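Local coordinates for eukaryotic initiation factor 4F subunit p150 (Saccharomyces cerevisiae, PDB 2VSO), which is a component of the cap-binding complex eIF4F, an initial assembly point for the translation apparatus, this piece being its eIF4A-binding middle domain, at residues A61-S66 against K76-Q81; Q81-A86 against H127-R132; R178-L183 against G191-E196; G251-I256 against I271-L276. One frame throughout, in Å; residues are numbered along the deposited sequence.

In the fold
The four contacts lie in the all-helical MIF4G domain and follow one another along the chain. Contacts 1 and 2 both use helix 73-88 and share Gln81, with centres about 10 Å apart. Contact 2 touches contact 3, about 12 Å away between centres, mainly where Phe83 and Ala86 reach helix 163-185. Contact 4 stands apart on helices 242-257 and 264-278. Its centre is about 20 Å from that of contact 3 and about 41 Å from that of contact 1, on the opposite side of the chain's centre. Contacts 1, 3 and 4 join helices next to each other in sequence, and contact 2 skips one helix. This stacks the helices into an elongated domain.

Contact 1 (A61-S66 against K76-Q81); sequences AIANIS and KAVIEQ
Ile62 and Val78 meet methyl to methyl where two consecutive helices of the MIF4G domain pack together. The domain is a HEAT-type array of helices. Here helix 52-64 meets helix 73-88, and the two short segments run in roughly opposite directions. The side chains of Ile62 and Val78 cross obliquely, so in this pair each offers a single methyl. On Ile62 this branch is CG2, which lies anti to the backbone N, while CG1 (chi1 -70°) sits beside that N. On Val78 the nearer methyl is also CG2, placed anti to its carbonyl carbon. The two CG2 atoms are 3.7 Å apart.

Val78 splits its two methyls between neighbouring residues. Its CG2 meets Ile62 and also approaches the backbone of Ala63, with Ala63 CA 4.3 Å from Val78 CG2. Its CG1 turns to the methyl of Ala63. The fork of the valine thus spans two successive residues of helix 52-64. The small side chain at Ala63 goes with a close approach of the backbones, the CA atoms of Ala63 and Val78 being 6.2 Å apart. No hydrogen bond crosses between the segments; the contact is entirely apolar, and its three touching residues are buried. Ile62 also packs on Lys39 and Leu43 of helix 33-45, so that helix adds to its surroundings. Ala63 also touches Leu75, one turn before Val78 on the same helix. The looser of the two methyl pairs is Ala63 CB to Val78 CG1, at 4.4 Å.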
loop_
_atom_site.group_PDB
_atom_site.type_symbol
_atom_site.label_atom_id
_atom_site.label_comp_id
_atom_site.label_asym_id
_atom_site.label_seq_id
_atom_site.Cartn_x
_atom_site.Cartn_y
_atom_site.Cartn_z
ATOM N N ALA C 61 -5.923 -7.235 30.446
ATOM C CA ALA C 61 -6.112 -8.282 31.447
ATOM C C ALA C 61 -4.822 -9.062 31.611
ATOM O O ALA C 61 -4.540 -9.608 32.680
ATOM C CB ALA C 61 -7.245 -9.219 31.052
ATOM N N ILE C 62 -4.047 -9.132 30.536
ATOM C CA ILE C 62 -2.753 -9.792 30.588
ATOM C C ILE C 62 -1.790 -8.883 31.331
ATOM O O ILE C 62 -0.997 -9.346 32.148
ATOM C CB ILE C 62 -2.235 -10.120 29.171
ATOM C CG1 ILE C 62 -3.076 -11.225 28.545
ATOM C CG2 ILE C 62 -0.793 -10.556 29.195
ATOM C CD1 ILE C 62 -2.468 -11.790 27.291
ATOM N N ALA C 63 -1.878 -7.580 31.070
ATOM C CA ALA C 63 -1.025 -6.632 31.780
ATOM C C ALA C 63 -1.350 -6.655 33.268
ATOM O O ALA C 63 -0.455 -6.636 34.104
ATOM C CB ALA C 63 -1.184 -5.219 31.225
ATOM N N ASN C 64 -2.640 -6.705 33.573
ATOM C CA ASN C 64 -3.123 -6.646 34.939
ATOM C C ASN C 64 -2.701 -7.831 35.820
ATOM O O ASN C 64 -2.739 -7.732 37.043
ATOM C CB ASN C 64 -4.644 -6.462 34.947
ATOM C CG ASN C 64 -5.055 -4.993 34.987
ATOM O OD1 ASN C 64 -4.212 -4.107 35.097
ATOM N ND2 ASN C 64 -6.353 -4.736 34.910
ATOM N N ILE C 65 -2.295 -8.935 35.197
ATOM C CA ILE C 65 -1.797 -10.098 35.921
ATOM C C ILE C 65 -0.767 -9.704 36.984
ATOM O O ILE C 65 -0.554 -10.429 37.962
ATOM C CB ILE C 65 -1.169 -11.139 34.973
ATOM C CG1 ILE C 65 -2.238 -12.098 34.460
ATOM C CG2 ILE C 65 -0.091 -11.931 35.679
ATOM C CD1 ILE C 65 -1.704 -13.127 33.490
ATOM N N SER C 66 -0.152 -8.541 36.795
ATOM C CA SER C 66 0.934 -8.082 37.656
ATOM C C SER C 66 0.533 -7.713 39.098
ATOM O O SER C 66 1.399 -7.377 39.905
ATOM C CB SER C 66 1.690 -6.928 36.984
ATOM O OG SER C 66 2.839 -7.397 36.297
ATOM N N LYS C 76 5.902 -5.427 32.351
ATOM C CA LYS C 76 7.106 -4.995 31.641
ATOM C C LYS C 76 7.156 -5.746 30.325
ATOM O O LYS C 76 7.595 -5.210 29.302
ATOM C CB LYS C 76 8.374 -5.356 32.411
ATOM C CG LYS C 76 8.705 -4.526 33.651
ATOM C CD LYS C 76 9.896 -5.169 34.408
ATOM C CE LYS C 76 10.303 -4.400 35.668
ATOM N NZ LYS C 76 11.000 -5.284 36.666
ATOM N N ALA C 77 6.709 -7.000 30.368
ATOM C CA ALA C 77 6.878 -7.906 29.251
ATOM C C ALA C 77 5.893 -7.544 28.124
ATOM O O ALA C 77 6.223 -7.600 26.937
ATOM C CB ALA C 77 6.697 -9.340 29.717
ATOM N N VAL C 78 4.695 -7.149 28.532
ATOM C CA VAL C 78 3.650 -6.671 27.648
ATOM C C VAL C 78 4.024 -5.359 26.961
ATOM O O VAL C 78 3.867 -5.238 25.751
ATOM C CB VAL C 78 2.344 -6.480 28.419
ATOM C CG1 VAL C 78 1.423 -5.508 27.689
ATOM C CG2 VAL C 78 1.677 -7.823 28.651
ATOM N N ILE C 79 4.518 -4.381 27.719
ATOM C CA ILE C 79 5.005 -3.138 27.110
ATOM C C ILE C 79 6.074 -3.444 26.065
ATOM O O ILE C 79 6.081 -2.878 24.981
ATOM C CB ILE C 79 5.639 -2.158 28.135
ATOM C CG1 ILE C 79 4.629 -1.682 29.185
ATOM C CG2 ILE C 79 6.245 -0.979 27.421
ATOM C CD1 ILE C 79 3.210 -1.726 28.728
ATOM N N GLU C 80 6.992 -4.336 26.402
ATOM C CA GLU C 80 8.143 -4.581 25.551
ATOM C C GLU C 80 7.707 -5.193 24.228
ATOM O O GLU C 80 8.329 -4.978 23.183
ATOM C CB GLU C 80 9.111 -5.517 26.247
ATOM C CG GLU C 80 10.320 -5.878 25.411
ATOM C CD GLU C 80 11.035 -7.118 25.918
ATOM O OE1 GLU C 80 12.157 -7.385 25.444
ATOM O OE2 GLU C 80 10.469 -7.826 26.782
ATOM N N GLN C 81 6.626 -5.958 24.288
ATOM C CA GLN C 81 6.105 -6.628 23.114
ATOM C C GLN C 81 5.302 -5.682 22.229
ATOM O O GLN C 81 5.247 -5.864 21.014
ATOM C CB GLN C 81 5.229 -7.804 23.522
ATOM C CG GLN C 81 5.981 -9.066 23.813
ATOM C CD GLN C 81 5.042 -10.218 24.104
ATOM O OE1 GLN C 81 4.304 -10.670 23.227
ATOM N NE2 GLN C 81 5.063 -10.702 25.342
#

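Contact 2 (Q81-A86 against H127-R132); sequences QIFLKA and HYLVAR
Phe83 reaches from helix 73-88 to Arg132 and Leu129 on helix 122-139, inside the helical array of the MIF4G domain, which has a HEAT-type fold. Its CB points toward the other helix and comes to 4.2 Å from Arg132 CG. At the ring, that same methylene lies over one face. Phe83 CG is 3.7 Å from Arg132 CG, and the ring atoms CD1 and CD2 on either side of it are only slightly farther from the methylene. This is a CH-pi contact: Arg132 CG is 3.8 Å from the ring centroid and 14° off the ring normal.

Farther out, the ring leaves the arginine for Leu129. Phe83 CE2 meets Leu129 CD2 at 4.0 Å, and the two side chains cross at about a right angle. Arg132 has its CG anti to the backbone N (chi1 174°), which puts the methylene over the ring. The chain, bent at the next two torsions, then leads away from the ring, and the two side chains run past each other in opposite directions. The guanidinium plane ends 60° from the ring plane, so the arginine packs by its aliphatic part and not by a flat stack. A long, weak ion pair links Arg132 to Glu136.

Phe83 also meets Phe179 of helix 163-185 edge-to-face, which joins a third helix to the contact. With an alanine here, the Arg132 methylene is likely to lose the ring face it lies on, and a gap to open between the three helices. At the ring's far end, Phe83 CZ lies 3.9 Å from the backbone O of Leu129, approached obliquely.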
loop_
_atom_site.group_PDB
_atom_site.type_symbol
_atom_site.label_atom_id
_atom_site.label_comp_id
_atom_site.label_asym_id
_atom_site.label_seq_id
_atom_site.Cartn_x
_atom_site.Cartn_y
_atom_site.Cartn_z
ATOM N N GLN C 81 6.626 -5.958 24.288
ATOM C CA GLN C 81 6.105 -6.628 23.114
ATOM C C GLN C 81 5.302 -5.682 22.229
ATOM O O GLN C 81 5.247 -5.864 21.014
ATOM C CB GLN C 81 5.229 -7.804 23.522
ATOM C CG GLN C 81 5.981 -9.066 23.813
ATOM C CD GLN C 81 5.042 -10.218 24.104
ATOM O OE1 GLN C 81 4.304 -10.670 23.227
ATOM N NE2 GLN C 81 5.063 -10.702 25.342
ATOM N N ILE C 82 4.665 -4.690 22.845
ATOM C CA ILE C 82 3.908 -3.702 22.095
ATOM C C ILE C 82 4.872 -2.846 21.302
ATOM O O ILE C 82 4.584 -2.469 20.169
ATOM C CB ILE C 82 3.048 -2.797 22.994
ATOM C CG1 ILE C 82 1.958 -3.615 23.682
ATOM C CG2 ILE C 82 2.410 -1.697 22.163
ATOM C CD1 ILE C 82 1.097 -2.814 24.624
ATOM N N PHE C 83 6.023 -2.553 21.897
ATOM C CA PHE C 83 7.070 -1.810 21.196
ATOM C C PHE C 83 7.653 -2.600 20.037
ATOM O O PHE C 83 7.851 -2.063 18.947
ATOM C CB PHE C 83 8.190 -1.386 22.138
ATOM C CG PHE C 83 7.968 -0.055 22.783
ATOM C CD1 PHE C 83 8.807 1.012 22.505
ATOM C CD2 PHE C 83 6.923 0.138 23.672
ATOM C CE1 PHE C 83 8.615 2.245 23.116
ATOM C CE2 PHE C 83 6.719 1.374 24.270
ATOM C CZ PHE C 83 7.563 2.428 23.987
ATOM N N LEU C 84 7.937 -3.874 20.267
ATOM C CA LEU C 84 8.459 -4.715 19.197
ATOM C C LEU C 84 7.461 -4.767 18.028
ATOM O O LEU C 84 7.856 -4.670 16.869
ATOM C CB LEU C 84 8.796 -6.113 19.726
ATOM C CG LEU C 84 9.902 -6.158 20.794
ATOM C CD1 LEU C 84 10.066 -7.550 21.361
ATOM C CD2 LEU C 84 11.223 -5.669 20.250
ATOM N N LYS C 85 6.173 -4.900 18.340
ATOM C CA LYS C 85 5.120 -4.874 17.331
ATOM C C LYS C 85 5.062 -3.523 16.636
ATOM O O LYS C 85 5.047 -3.452 15.414
ATOM C CB LYS C 85 3.749 -5.165 17.948
ATOM C CG LYS C 85 3.057 -6.426 17.412
ATOM C CD LYS C 85 2.606 -6.231 15.978
ATOM C CE LYS C 85 2.535 -7.532 15.209
ATOM N NZ LYS C 85 1.195 -8.169 15.257
ATOM N N ALA C 86 5.029 -2.453 17.420
ATOM C CA ALA C 86 4.895 -1.114 16.866
ATOM C C ALA C 86 6.037 -0.773 15.910
ATOM O O ALA C 86 5.820 -0.148 14.874
ATOM C CB ALA C 86 4.794 -0.075 17.991
ATOM N N HIS C 127 6.227 5.456 33.371
ATOM C CA HIS C 127 7.645 5.228 33.571
ATOM C C HIS C 127 8.136 4.007 32.799
ATOM O O HIS C 127 9.249 4.006 32.277
ATOM C CB HIS C 127 7.997 5.077 35.042
ATOM C CG HIS C 127 9.398 4.599 35.256
ATOM N ND1 HIS C 127 9.704 3.274 35.465
ATOM C CD2 HIS C 127 10.578 5.263 35.217
ATOM C CE1 HIS C 127 11.016 3.143 35.572
ATOM N NE2 HIS C 127 11.566 4.332 35.431
ATOM N N TYR C 128 7.310 2.969 32.731
ATOM C CA TYR C 128 7.618 1.806 31.903
ATOM C C TYR C 128 7.821 2.172 30.416
ATOM O O TYR C 128 8.786 1.726 29.780
ATOM C CB TYR C 128 6.521 0.757 32.036
ATOM C CG TYR C 128 6.663 -0.160 33.215
ATOM C CD1 TYR C 128 7.097 0.317 34.448
ATOM C CD2 TYR C 128 6.353 -1.503 33.107
ATOM C CE1 TYR C 128 7.227 -0.529 35.539
ATOM C CE2 TYR C 128 6.477 -2.356 34.193
ATOM C CZ TYR C 128 6.915 -1.862 35.406
ATOM O OH TYR C 128 7.039 -2.706 36.485
ATOM N N LEU C 129 6.916 2.983 29.863
ATOM C CA LEU C 129 7.036 3.410 28.469
ATOM C C LEU C 129 8.382 4.088 28.200
ATOM O O LEU C 129 9.107 3.714 27.278
ATOM C CB LEU C 129 5.893 4.354 28.075
ATOM C CG LEU C 129 4.471 3.803 28.128
ATOM C CD1 LEU C 129 3.474 4.866 27.711
ATOM C CD2 LEU C 129 4.335 2.577 27.264
ATOM N N VAL C 130 8.713 5.089 29.004
ATOM C CA VAL C 130 9.988 5.780 28.849
ATOM C C VAL C 130 11.169 4.810 28.913
ATOM O O VAL C 130 11.998 4.775 28.005
ATOM C CB VAL C 130 10.186 6.878 29.915
ATOM C CG1 VAL C 130 11.205 7.898 29.433
ATOM C CG2 VAL C 130 8.862 7.555 30.231
ATOM N N ALA C 131 11.230 4.023 29.984
ATOM C CA ALA C 131 12.337 3.090 30.215
ATOM C C ALA C 131 12.535 2.173 29.025
ATOM O O ALA C 131 13.663 1.814 28.680
ATOM C CB ALA C 131 12.100 2.252 31.502
ATOM N N ARG C 132 11.429 1.795 28.400
ATOM C CA ARG C 132 11.485 0.925 27.235
ATOM C C ARG C 132 11.876 1.638 25.932
ATOM O O ARG C 132 12.385 0.982 25.023
ATOM C CB ARG C 132 10.168 0.160 27.076
ATOM C CG ARG C 132 10.071 -0.660 25.821
ATOM C CD ARG C 132 11.169 -1.676 25.756
ATOM N NE ARG C 132 11.099 -2.614 26.866
ATOM C CZ ARG C 132 12.086 -3.442 27.188
ATOM N NH1 ARG C 132 13.204 -3.432 26.480
ATOM N NH2 ARG C 132 11.960 -4.270 28.217
#

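Contact 3 (R178-L183 against G191-E196); sequences RFIGFL and GKMMFE
Ile180 and Met194 mark the closest approach of the two backbones, with their CA atoms 7.3 Å apart and the segments running in broadly opposite directions. The CB of Ile180 points toward helix 191-206. Its CG2, anti to the backbone N, makes the closest contacts. This methyl meets the end of Met194, lying 4.1 Å from Met194 CE and just as far from the sulfur SD. Met194 does not aim straight across. Its CG is anti to the backbone N (chi1 -160°), and the chain then bends twice, bringing SD and CE back to the isoleucine. The two side chains slide past each other in opposite directions.

The pairing joins helix 163-185 to the next helix along the chain, in the HEAT-type helical stack of the MIF4G domain. Met193 adds a looser contact, its CG 4.4 Å from Ile180 CG2; this side chain is poorly ordered. No hydrogen bond runs between the segments, and the three touching residues are buried. Neighbouring helices add to the apolar surroundings. Ile180 also touches Cys133 of helix 122-139. Met194 packs on Leu220, Val224 and Phe228 of helix 211-228.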
loop_
_atom_site.group_PDB
_atom_site.type_symbol
_atom_site.label_atom_id
_atom_site.label_comp_id
_atom_site.label_asym_id
_atom_site.label_seq_id
_atom_site.Cartn_x
_atom_site.Cartn_y
_atom_site.Cartn_z
ATOM N N ARG C 178 9.148 6.800 14.965
ATOM C CA ARG C 178 7.793 7.051 14.541
ATOM C C ARG C 178 6.833 6.808 15.679
ATOM O O ARG C 178 5.909 7.589 15.907
ATOM C CB ARG C 178 7.442 6.142 13.370
ATOM C CG ARG C 178 5.971 6.063 13.146
ATOM C CD ARG C 178 5.621 5.572 11.774
ATOM N NE ARG C 178 4.307 6.116 11.491
ATOM C CZ ARG C 178 3.720 6.113 10.308
ATOM N NH1 ARG C 178 4.330 5.572 9.265
ATOM N NH2 ARG C 178 2.519 6.652 10.180
ATOM N N PHE C 179 7.072 5.709 16.386
ATOM C CA PHE C 179 6.245 5.287 17.500
ATOM C C PHE C 179 6.381 6.229 18.690
ATOM O O PHE C 179 5.395 6.544 19.355
ATOM C CB PHE C 179 6.609 3.862 17.884
ATOM C CG PHE C 179 5.750 3.291 18.957
ATOM C CD1 PHE C 179 4.385 3.214 18.803
ATOM C CD2 PHE C 179 6.316 2.814 20.126
ATOM C CE1 PHE C 179 3.589 2.675 19.795
ATOM C CE2 PHE C 179 5.525 2.274 21.119
ATOM C CZ PHE C 179 4.158 2.203 20.950
ATOM N N ILE C 180 7.603 6.682 18.938
ATOM C CA ILE C 180 7.838 7.734 19.908
ATOM C C ILE C 180 6.914 8.908 19.621
ATOM O O ILE C 180 6.306 9.470 20.545
ATOM C CB ILE C 180 9.275 8.279 19.833
ATOM C CG1 ILE C 180 10.309 7.191 20.114
ATOM C CG2 ILE C 180 9.436 9.464 20.763
ATOM C CD1 ILE C 180 10.106 6.452 21.383
ATOM N N GLY C 181 6.835 9.286 18.336
ATOM C CA GLY C 181 6.103 10.467 17.910
ATOM C C GLY C 181 4.618 10.360 18.200
ATOM O O GLY C 181 3.957 11.344 18.493
ATOM N N PHE C 182 4.099 9.146 18.116
ATOM C CA PHE C 182 2.711 8.863 18.456
ATOM C C PHE C 182 2.431 8.722 19.958
ATOM O O PHE C 182 1.307 8.909 20.400
ATOM C CB PHE C 182 2.238 7.620 17.707
ATOM C CG PHE C 182 1.959 7.865 16.247
ATOM C CD1 PHE C 182 2.412 6.982 15.279
ATOM C CD2 PHE C 182 1.244 8.986 15.843
ATOM C CE1 PHE C 182 2.154 7.210 13.933
ATOM C CE2 PHE C 182 0.972 9.223 14.490
ATOM C CZ PHE C 182 1.429 8.337 13.534
ATOM N N LEU C 183 3.452 8.394 20.739
ATOM C CA LEU C 183 3.317 8.335 22.184
ATOM C C LEU C 183 3.403 9.742 22.758
ATOM O O LEU C 183 2.632 10.126 23.625
ATOM C CB LEU C 183 4.437 7.476 22.769
ATOM C CG LEU C 183 4.507 6.029 22.295
ATOM C CD1 LEU C 183 5.799 5.383 22.732
ATOM C CD2 LEU C 183 3.304 5.244 22.771
ATOM N N GLY C 191 9.107 15.581 26.710
ATOM C CA GLY C 191 9.936 16.129 25.656
ATOM C C GLY C 191 11.353 15.590 25.657
ATOM O O GLY C 191 11.989 15.537 24.609
ATOM N N LYS C 192 11.856 15.188 26.824
ATOM C CA LYS C 192 13.253 14.778 26.936
ATOM C C LYS C 192 13.574 13.644 25.973
ATOM O O LYS C 192 14.687 13.559 25.455
ATOM C CB LYS C 192 13.618 14.391 28.376
ATOM C CG LYS C 192 13.346 12.935 28.751
ATOM C CD LYS C 192 13.983 12.578 30.095
ATOM C CE LYS C 192 13.627 11.162 30.543
ATOM N NZ LYS C 192 14.285 10.797 31.833
ATOM N N MET C 193 12.593 12.783 25.722
ATOM C CA MET C 193 12.793 11.663 24.807
ATOM C C MET C 193 12.593 12.090 23.346
ATOM O O MET C 193 13.145 11.483 22.426
ATOM C CB MET C 193 11.875 10.495 25.169
ATOM C CG MET C 193 12.082 9.262 24.303
ATOM S SD MET C 193 13.519 8.242 24.716
ATOM C CE MET C 193 12.977 7.559 26.283
ATOM N N MET C 194 11.804 13.143 23.146
ATOM C CA MET C 194 11.602 13.725 21.828
ATOM C C MET C 194 12.835 14.544 21.410
ATOM O O MET C 194 13.131 14.678 20.223
ATOM C CB MET C 194 10.352 14.601 21.846
ATOM C CG MET C 194 9.742 14.880 20.494
ATOM S SD MET C 194 9.036 13.432 19.710
ATOM C CE MET C 194 10.424 12.897 18.730
ATOM N N PHE C 195 13.562 15.081 22.389
ATOM C CA PHE C 195 14.799 15.800 22.097
ATOM C C PHE C 195 15.846 14.802 21.664
ATOM O O PHE C 195 16.646 15.066 20.771
ATOM C CB PHE C 195 15.314 16.570 23.323
ATOM C CG PHE C 195 14.692 17.926 23.507
ATOM C CD1 PHE C 195 13.449 18.062 24.099
ATOM C CD2 PHE C 195 15.358 19.071 23.096
ATOM C CE1 PHE C 195 12.875 19.313 24.267
ATOM C CE2 PHE C 195 14.786 20.329 23.261
ATOM C CZ PHE C 195 13.547 20.447 23.849
ATOM N N GLU C 196 15.836 13.644 22.309
ATOM C CA GLU C 196 16.876 12.665 22.082
ATOM C C GLU C 196 16.630 12.097 20.711
ATOM O O GLU C 196 17.558 11.742 19.994
ATOM C CB GLU C 196 16.822 11.584 23.160
ATOM C CG GLU C 196 18.150 10.902 23.452
ATOM C CD GLU C 196 18.019 9.854 24.533
ATOM O OE1 GLU C 196 18.398 8.685 24.299
ATOM O OE2 GLU C 196 17.510 10.202 25.615
#

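Contact 4 (G251-I256 against I271-L276); sequences GILDNI and IDIKEL
Lys274 sets its CG anti to the backbone N (chi1 -154°) and bends at the next torsion (-61°), which lays its methylenes beside the carboxylate of Asp254. Asp254 answers with its CG beside the backbone N (chi1 -74°), which turns the carboxylate to the helix across. The two side chains cross at about a right angle. It is the lysine's carbon chain that meets the acid: Asp254 OD1 is near Lys274 CG, and Asp254 OD2 lies 3.7 Å from Lys274 CE. The charged ends stay farther apart, with Lys274 NZ 4.5 Å from Asp254 OD2. That is beyond a salt bridge, though the opposite charges are still likely to attract. Replacing Lys274 by an alanine is likely to leave the Asp254 carboxylate without this nearby positive charge and to uncover the side where the methylenes lie.

A smaller apolar contact sits next to this polar one. Leu253 CD1 and Ile273 CD1 meet at 3.9 Å, and their side chains also cross at about a right angle. Leu253 and Ile273 are buried, while Asp254 and Lys274 are partly exposed, so the contact grades from an apolar inner side to a polar outer one. No hydrogen bond joins the segments.

The two segments run in roughly opposite directions on helices 242-257 and 264-278, the last two helices modelled in this chain, which has the HEAT-type MIF4G fold. Asp272 turns instead to a basic side chain on the chain of another protein. Leu253 also packs on Leu205 of helix 191-206, and Ile273 rests against Val218 and Asn222 of helix 211-228.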
loop_
_atom_site.group_PDB
_atom_site.type_symbol
_atom_site.label_atom_id
_atom_site.label_comp_id
_atom_site.label_asym_id
_atom_site.label_seq_id
_atom_site.Cartn_x
_atom_site.Cartn_y
_atom_site.Cartn_z
ATOM N N GLY C 251 17.246 24.494 9.690
ATOM C CA GLY C 251 18.421 25.009 9.023
ATOM C C GLY C 251 19.239 23.919 8.355
ATOM O O GLY C 251 19.996 24.180 7.433
ATOM N N ILE C 252 19.092 22.691 8.829
ATOM C CA ILE C 252 19.807 21.559 8.262
ATOM C C ILE C 252 19.067 21.111 7.033
ATOM O O ILE C 252 19.661 20.588 6.092
ATOM C CB ILE C 252 19.880 20.372 9.253
ATOM C CG1 ILE C 252 20.931 20.636 10.332
ATOM C CG2 ILE C 252 20.204 19.081 8.535
ATOM C CD1 ILE C 252 20.940 19.584 11.393
ATOM N N LEU C 253 17.755 21.322 7.059
ATOM C CA LEU C 253 16.876 20.923 5.973
ATOM C C LEU C 253 16.911 21.934 4.832
ATOM O O LEU C 253 16.856 21.556 3.670
ATOM C CB LEU C 253 15.443 20.747 6.483
ATOM C CG LEU C 253 15.154 19.710 7.571
ATOM C CD1 LEU C 253 13.643 19.479 7.682
ATOM C CD2 LEU C 253 15.889 18.383 7.326
ATOM N N ASP C 254 16.991 23.218 5.160
ATOM C CA ASP C 254 17.156 24.238 4.134
ATOM C C ASP C 254 18.446 23.973 3.370
ATOM O O ASP C 254 18.492 24.085 2.149
ATOM C CB ASP C 254 17.178 25.639 4.742
ATOM C CG ASP C 254 15.808 26.100 5.198
ATOM O OD1 ASP C 254 14.803 25.456 4.823
ATOM O OD2 ASP C 254 15.738 27.109 5.934
ATOM N N ASN C 255 19.488 23.614 4.106
ATOM C CA ASN C 255 20.759 23.237 3.514
ATOM C C ASN C 255 20.562 22.058 2.587
ATOM O O ASN C 255 20.927 22.114 1.417
ATOM C CB ASN C 255 21.771 22.884 4.606
ATOM C CG ASN C 255 23.139 22.561 4.048
ATOM O OD1 ASN C 255 23.387 22.714 2.854
ATOM N ND2 ASN C 255 24.039 22.110 4.914
ATOM N N ILE C 256 19.966 20.994 3.116
ATOM C CA ILE C 256 19.731 19.784 2.338
ATOM C C ILE C 256 18.982 20.051 1.041
ATOM O O ILE C 256 19.314 19.496 -0.004
ATOM C CB ILE C 256 18.974 18.736 3.148
ATOM C CG1 ILE C 256 19.954 17.957 4.031
ATOM C CG2 ILE C 256 18.221 17.798 2.217
ATOM C CD1 ILE C 256 19.303 17.218 5.172
ATOM N N ILE C 271 10.134 21.203 1.400
ATOM C CA ILE C 271 9.713 22.569 1.130
ATOM C C ILE C 271 8.347 22.834 1.767
ATOM O O ILE C 271 8.028 23.963 2.152
ATOM C CB ILE C 271 9.718 22.857 -0.388
ATOM C CG1 ILE C 271 11.152 23.053 -0.869
ATOM C CG2 ILE C 271 8.902 24.088 -0.726
ATOM C CD1 ILE C 271 11.325 22.803 -2.340
ATOM N N ASP C 272 7.566 21.772 1.922
ATOM C CA ASP C 272 6.234 21.881 2.504
ATOM C C ASP C 272 6.155 21.946 4.033
ATOM O O ASP C 272 5.301 22.666 4.541
ATOM C CB ASP C 272 5.306 20.806 1.944
ATOM C CG ASP C 272 4.970 21.041 0.477
ATOM O OD1 ASP C 272 5.557 21.970 -0.121
ATOM O OD2 ASP C 272 4.124 20.306 -0.076
ATOM N N ILE C 273 7.011 21.221 4.770
ATOM C CA ILE C 273 7.068 21.452 6.230
ATOM C C ILE C 273 7.711 22.789 6.558
ATOM O O ILE C 273 7.339 23.424 7.537
ATOM C CB ILE C 273 7.768 20.338 7.082
ATOM C CG1 ILE C 273 8.627 19.428 6.218
ATOM C CG2 ILE C 273 6.758 19.566 7.949
ATOM C CD1 ILE C 273 10.067 19.841 6.183
ATOM N N LYS C 274 8.666 23.204 5.728
ATOM C CA LYS C 274 9.342 24.486 5.895
ATOM C C LYS C 274 8.352 25.642 5.783
ATOM O O LYS C 274 8.433 26.600 6.532
ATOM C CB LYS C 274 10.463 24.635 4.874
ATOM C CG LYS C 274 11.593 25.545 5.283
ATOM C CD LYS C 274 11.132 26.963 5.534
ATOM C CE LYS C 274 12.088 27.687 6.466
ATOM N NZ LYS C 274 11.742 29.120 6.603
ATOM N N GLU C 275 7.401 25.530 4.866
ATOM C CA GLU C 275 6.390 26.565 4.697
ATOM C C GLU C 275 5.326 26.414 5.755
ATOM O O GLU C 275 4.763 27.399 6.221
ATOM C CB GLU C 275 5.740 26.513 3.308
ATOM C CG GLU C 275 4.495 27.398 3.206
ATOM C CD GLU C 275 3.777 27.302 1.870
ATOM O OE1 GLU C 275 2.865 28.126 1.622
ATOM O OE2 GLU C 275 4.121 26.410 1.071
ATOM N N LEU C 276 5.045 25.170 6.125
ATOM C CA LEU C 276 4.048 24.893 7.146
ATOM C C LEU C 276 4.450 25.437 8.517
ATOM O O LEU C 276 3.619 25.975 9.226
ATOM C CB LEU C 276 3.743 23.401 7.235
ATOM C CG LEU C 276 2.675 23.041 8.272
ATOM C CD1 LEU C 276 1.422 23.844 8.035
ATOM C CD2 LEU C 276 2.367 21.568 8.244
#